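PDB 2HLY: hypothetical protein Atu2299 from Agrobacterium tumefaciens, which is of unknown function but belongs to the DUF2026 family, probably related to the papain-like (clan CA) peptidases. Local coordinates for residues Y13-Y17 with I99-A105. Residues are numbered along the deposited sequence; the frame is centred on the assembly and turned at random.
Sequences YFRIY and IDFMAPA
Asp100 O, the carbonyl oxygen at the start of a type I beta turn running to Ala103, is gripped by two donors: Tyr13 OH at 2.6 Å and Ala103 N at 3.1 Å. They reach it from opposite faces of the carbonyl plane, the hydroxyl tilted 30° from that plane. The turn adjoins strand 97-100 of an antiparallel sheet, and the tyrosine ties it to helix 10-24 in the buried centre of the chain. Tyr13 OH also bonds to Phe120 N on the neighbouring strand 120-123, so the helix is fastened to two adjoining strands through one oxygen. With CG anti to the backbone N (chi1 168°), the Tyr13 ring reaches out from the helix, Ile99 CG2 at its edge. Its plane lies only 23° from that of Phe101, but the rings are slid apart and barely overlap. The Phe101 ring is clamped between two isoleucine methyls, Ile99 CG2 over the centre of one face and Ile16 CG2 over the other, nearer the rim. Pro104, in the 3-10 segment 103-105, sets CB squarely over the Tyr17 ring, 3.6 Å from its centroid and almost on the ring normal, a CH-pi contact; its CG also touches the edge of the Phe14 ring. The Tyr17 ring also meets that of Phe38, their planes almost parallel. Asp100 OD2 bonds to His89 NE2, an Asp-His pairing reminiscent of clan CA peptidases, although no catalytic role is established here. The same carboxylate steadies the turn: Asp100 OD1 accepts from Met102 N at 3.0 Å, closing an Asx turn, with the donor on the anti side of the oxygen and somewhat out of the carboxylate plane.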
ATOM      1  N   TYR A  13       6.786  -0.533  -8.948  1.00  8.91           N
ATOM      2  CA  TYR A  13       6.218  -0.340  -7.617  1.00  8.35           C
ATOM      3  C   TYR A  13       5.840   1.128  -7.433  1.00  8.02           C
ATOM      4  O   TYR A  13       4.750   1.447  -6.952  1.00  7.47           O
ATOM      5  CB  TYR A  13       7.233  -0.766  -6.565  1.00  8.09           C
ATOM      6  CG  TYR A  13       6.878  -0.361  -5.140  1.00  7.72           C
ATOM      7  CD1 TYR A  13       6.284  -1.270  -4.251  1.00  8.49           C
ATOM      8  CD2 TYR A  13       7.182   0.914  -4.669  1.00  8.04           C
ATOM      9  CE1 TYR A  13       5.981  -0.903  -2.934  1.00  8.42           C
ATOM     10  CE2 TYR A  13       6.880   1.290  -3.362  1.00  8.24           C
ATOM     11  CZ  TYR A  13       6.304   0.375  -2.497  1.00  6.97           C
ATOM     12  OH  TYR A  13       6.065   0.778  -1.199  1.00  8.47           O
ATOM     13  N   PHE A  14       6.746   2.040  -7.794  1.00  7.59           N
ATOM     14  CA  PHE A  14       6.429   3.453  -7.674  1.00  8.22           C
ATOM     15  C   PHE A  14       5.283   3.880  -8.595  1.00  8.70           C
ATOM     16  O   PHE A  14       4.471   4.708  -8.210  1.00  8.73           O
ATOM     17  CB  PHE A  14       7.678   4.314  -7.881  1.00  8.67           C
ATOM     18  CG  PHE A  14       8.651   4.265  -6.731  1.00  8.51           C
ATOM     19  CD1 PHE A  14       8.213   4.353  -5.408  1.00  9.23           C
ATOM     20  CD2 PHE A  14      10.027   4.144  -6.977  1.00 10.94           C
ATOM     21  CE1 PHE A  14       9.132   4.332  -4.344  1.00 10.77           C
ATOM     22  CE2 PHE A  14      10.940   4.116  -5.919  1.00 11.40           C
ATOM     23  CZ  PHE A  14      10.489   4.206  -4.608  1.00 10.77           C
ATOM     24  N   ARG A  15       5.220   3.327  -9.809  1.00  8.57           N
ATOM     25  CA  ARG A  15       4.068   3.599 -10.703  1.00  9.24           C
ATOM     26  C   ARG A  15       2.760   3.231 -10.003  1.00  8.98           C
ATOM     27  O   ARG A  15       1.767   3.983 -10.061  1.00 10.36           O
ATOM     28  CB  ARG A  15       4.195   2.800 -11.997  1.00  9.54           C
ATOM     29  CG  ARG A  15       5.273   3.366 -12.924  1.00 11.08           C
ATOM     30  CD  ARG A  15       5.288   2.613 -14.262  1.00 12.89           C
ATOM     31  NE  ARG A  15       6.172   3.297 -15.204  1.00 12.83           N
ATOM     32  CZ  ARG A  15       5.958   3.388 -16.518  1.00 13.29           C
ATOM     33  NH1 ARG A  15       4.892   2.821 -17.077  1.00 13.59           N
ATOM     34  NH2 ARG A  15       6.823   4.050 -17.271  1.00 15.12           N
ATOM     35  N   ILE A  16       2.758   2.085  -9.330  1.00  8.76           N
ATOM     36  CA  ILE A  16       1.541   1.599  -8.655  1.00  9.10           C
ATOM     37  C   ILE A  16       1.161   2.536  -7.509  1.00  8.97           C
ATOM     38  O   ILE A  16       0.011   2.974  -7.393  1.00  8.81           O
ATOM     39  CB  ILE A  16       1.696   0.135  -8.164  1.00  8.57           C
ATOM     40  CG1 ILE A  16       1.815  -0.799  -9.376  1.00  9.60           C
ATOM     41  CG2 ILE A  16       0.510  -0.270  -7.276  1.00  9.71           C
ATOM     42  CD1 ILE A  16       2.257  -2.238  -9.037  1.00  9.87           C
ATOM     43  N   TYR A  17       2.143   2.874  -6.680  1.00  8.76           N
ATOM     44  CA  TYR A  17       1.908   3.839  -5.618  1.00  8.97           C
ATOM     45  C   TYR A  17       1.341   5.135  -6.208  1.00  9.09           C
ATOM     46  O   TYR A  17       0.336   5.656  -5.716  1.00  9.77           O
ATOM     47  CB  TYR A  17       3.177   4.126  -4.783  1.00  9.75           C
ATOM     48  CG  TYR A  17       3.025   5.408  -3.982  1.00 10.09           C
ATOM     49  CD1 TYR A  17       2.350   5.411  -2.752  1.00  8.98           C
ATOM     50  CD2 TYR A  17       3.489   6.628  -4.486  1.00 11.73           C
ATOM     51  CE1 TYR A  17       2.164   6.595  -2.042  1.00 11.59           C
ATOM     52  CE2 TYR A  17       3.317   7.821  -3.773  1.00 12.67           C
ATOM     53  CZ  TYR A  17       2.651   7.795  -2.564  1.00 11.24           C
ATOM     54  OH  TYR A  17       2.451   8.973  -1.849  1.00 14.53           O
ATOM     55  N   ILE A  99       4.529  -6.758   0.373  1.00  8.46           N
ATOM     56  CA  ILE A  99       4.591  -5.490  -0.316  1.00  9.69           C
ATOM     57  C   ILE A  99       3.660  -4.503   0.380  1.00  9.14           C
ATOM     58  O   ILE A  99       2.487  -4.804   0.616  1.00  9.62           O
ATOM     59  CB  ILE A  99       4.206  -5.631  -1.806  1.00 10.18           C
ATOM     60  CG1 ILE A  99       5.048  -6.748  -2.449  1.00 10.59           C
ATOM     61  CG2 ILE A  99       4.476  -4.312  -2.525  1.00 10.42           C
ATOM     62  CD1 ILE A  99       4.693  -7.102  -3.868  1.00 13.14           C
ATOM     63  N   ASP A 100       4.198  -3.335   0.719  1.00  8.61           N
ATOM     64  CA  ASP A 100       3.362  -2.295   1.308  1.00  8.99           C
ATOM     65  C   ASP A 100       3.400  -1.109   0.361  1.00  8.55           C
ATOM     66  O   ASP A 100       4.341  -0.308   0.383  1.00  8.72           O
ATOM     67  CB  ASP A 100       3.851  -1.920   2.715  1.00  9.86           C
ATOM     68  CG  ASP A 100       2.851  -1.078   3.465  1.00 10.96           C
ATOM     69  OD1 ASP A 100       2.071  -0.349   2.802  1.00  9.54           O
ATOM     70  OD2 ASP A 100       2.827  -1.164   4.719  1.00 10.55           O
ATOM     71  N   PHE A 101       2.383  -1.006  -0.488  1.00  8.82           N
ATOM     72  CA  PHE A 101       2.356   0.083  -1.472  1.00  8.26           C
ATOM     73  C   PHE A 101       2.158   1.462  -0.844  1.00  8.21           C
ATOM     74  O   PHE A 101       2.327   2.460  -1.538  1.00  8.82           O
ATOM     75  CB  PHE A 101       1.272  -0.158  -2.527  1.00  9.18           C
ATOM     76  CG  PHE A 101       1.572  -1.299  -3.433  1.00  9.60           C
ATOM     77  CD1 PHE A 101       2.526  -1.160  -4.428  1.00  9.06           C
ATOM     78  CD2 PHE A 101       0.876  -2.504  -3.319  1.00 10.26           C
ATOM     79  CE1 PHE A 101       2.812  -2.236  -5.287  1.00 10.13           C
ATOM     80  CE2 PHE A 101       1.158  -3.575  -4.183  1.00  9.97           C
ATOM     81  CZ  PHE A 101       2.110  -3.426  -5.176  1.00  9.56           C
ATOM     82  N   MET A 102       1.785   1.514   0.441  1.00  7.59           N
ATOM     83  CA  MET A 102       1.609   2.789   1.123  1.00  8.91           C
ATOM     84  C   MET A 102       2.942   3.378   1.578  1.00  8.08           C
ATOM     85  O   MET A 102       2.989   4.530   1.988  1.00  8.48           O
ATOM     86  CB  MET A 102       0.685   2.638   2.346  1.00  9.47           C
ATOM     87  CG  MET A 102       0.244   3.970   2.926  1.00 10.87           C
ATOM     88  SD  MET A 102      -0.927   3.655   4.245  1.00 11.99           S
ATOM     89  CE  MET A 102      -0.917   5.258   5.089  1.00 14.64           C
ATOM     90  N   ALA A 103       4.018   2.582   1.541  1.00  8.03           N
ATOM     91  CA  ALA A 103       5.254   3.004   2.198  1.00  7.99           C
ATOM     92  C   ALA A 103       5.742   4.412   1.807  1.00  8.85           C
ATOM     93  O   ALA A 103       6.229   5.156   2.680  1.00  9.47           O
ATOM     94  CB  ALA A 103       6.373   1.947   2.033  1.00  8.05           C
ATOM     95  N   PRO A 104       5.650   4.790   0.508  1.00  9.55           N
ATOM     96  CA  PRO A 104       6.092   6.168   0.163  1.00 11.16           C
ATOM     97  C   PRO A 104       5.320   7.285   0.890  1.00 12.71           C
ATOM     98  O   PRO A 104       5.808   8.427   0.947  1.00 14.67           O
ATOM     99  CB  PRO A 104       5.891   6.233  -1.366  1.00 11.13           C
ATOM    100  CG  PRO A 104       5.980   4.772  -1.810  1.00 10.80           C
ATOM    101  CD  PRO A 104       5.257   4.032  -0.697  1.00  9.75           C
ATOM    102  N   ALA A 105       4.149   6.964   1.432  1.00 12.54           N
ATOM    103  CA  ALA A 105       3.322   7.926   2.147  1.00 13.20           C
ATOM    104  C   ALA A 105       3.608   7.956   3.647  1.00 13.77           C
ATOM    105  O   ALA A 105       2.960   8.708   4.385  1.00 15.01           O
ATOM    106  CB  ALA A 105       1.844   7.634   1.897  1.00 13.75           C
TER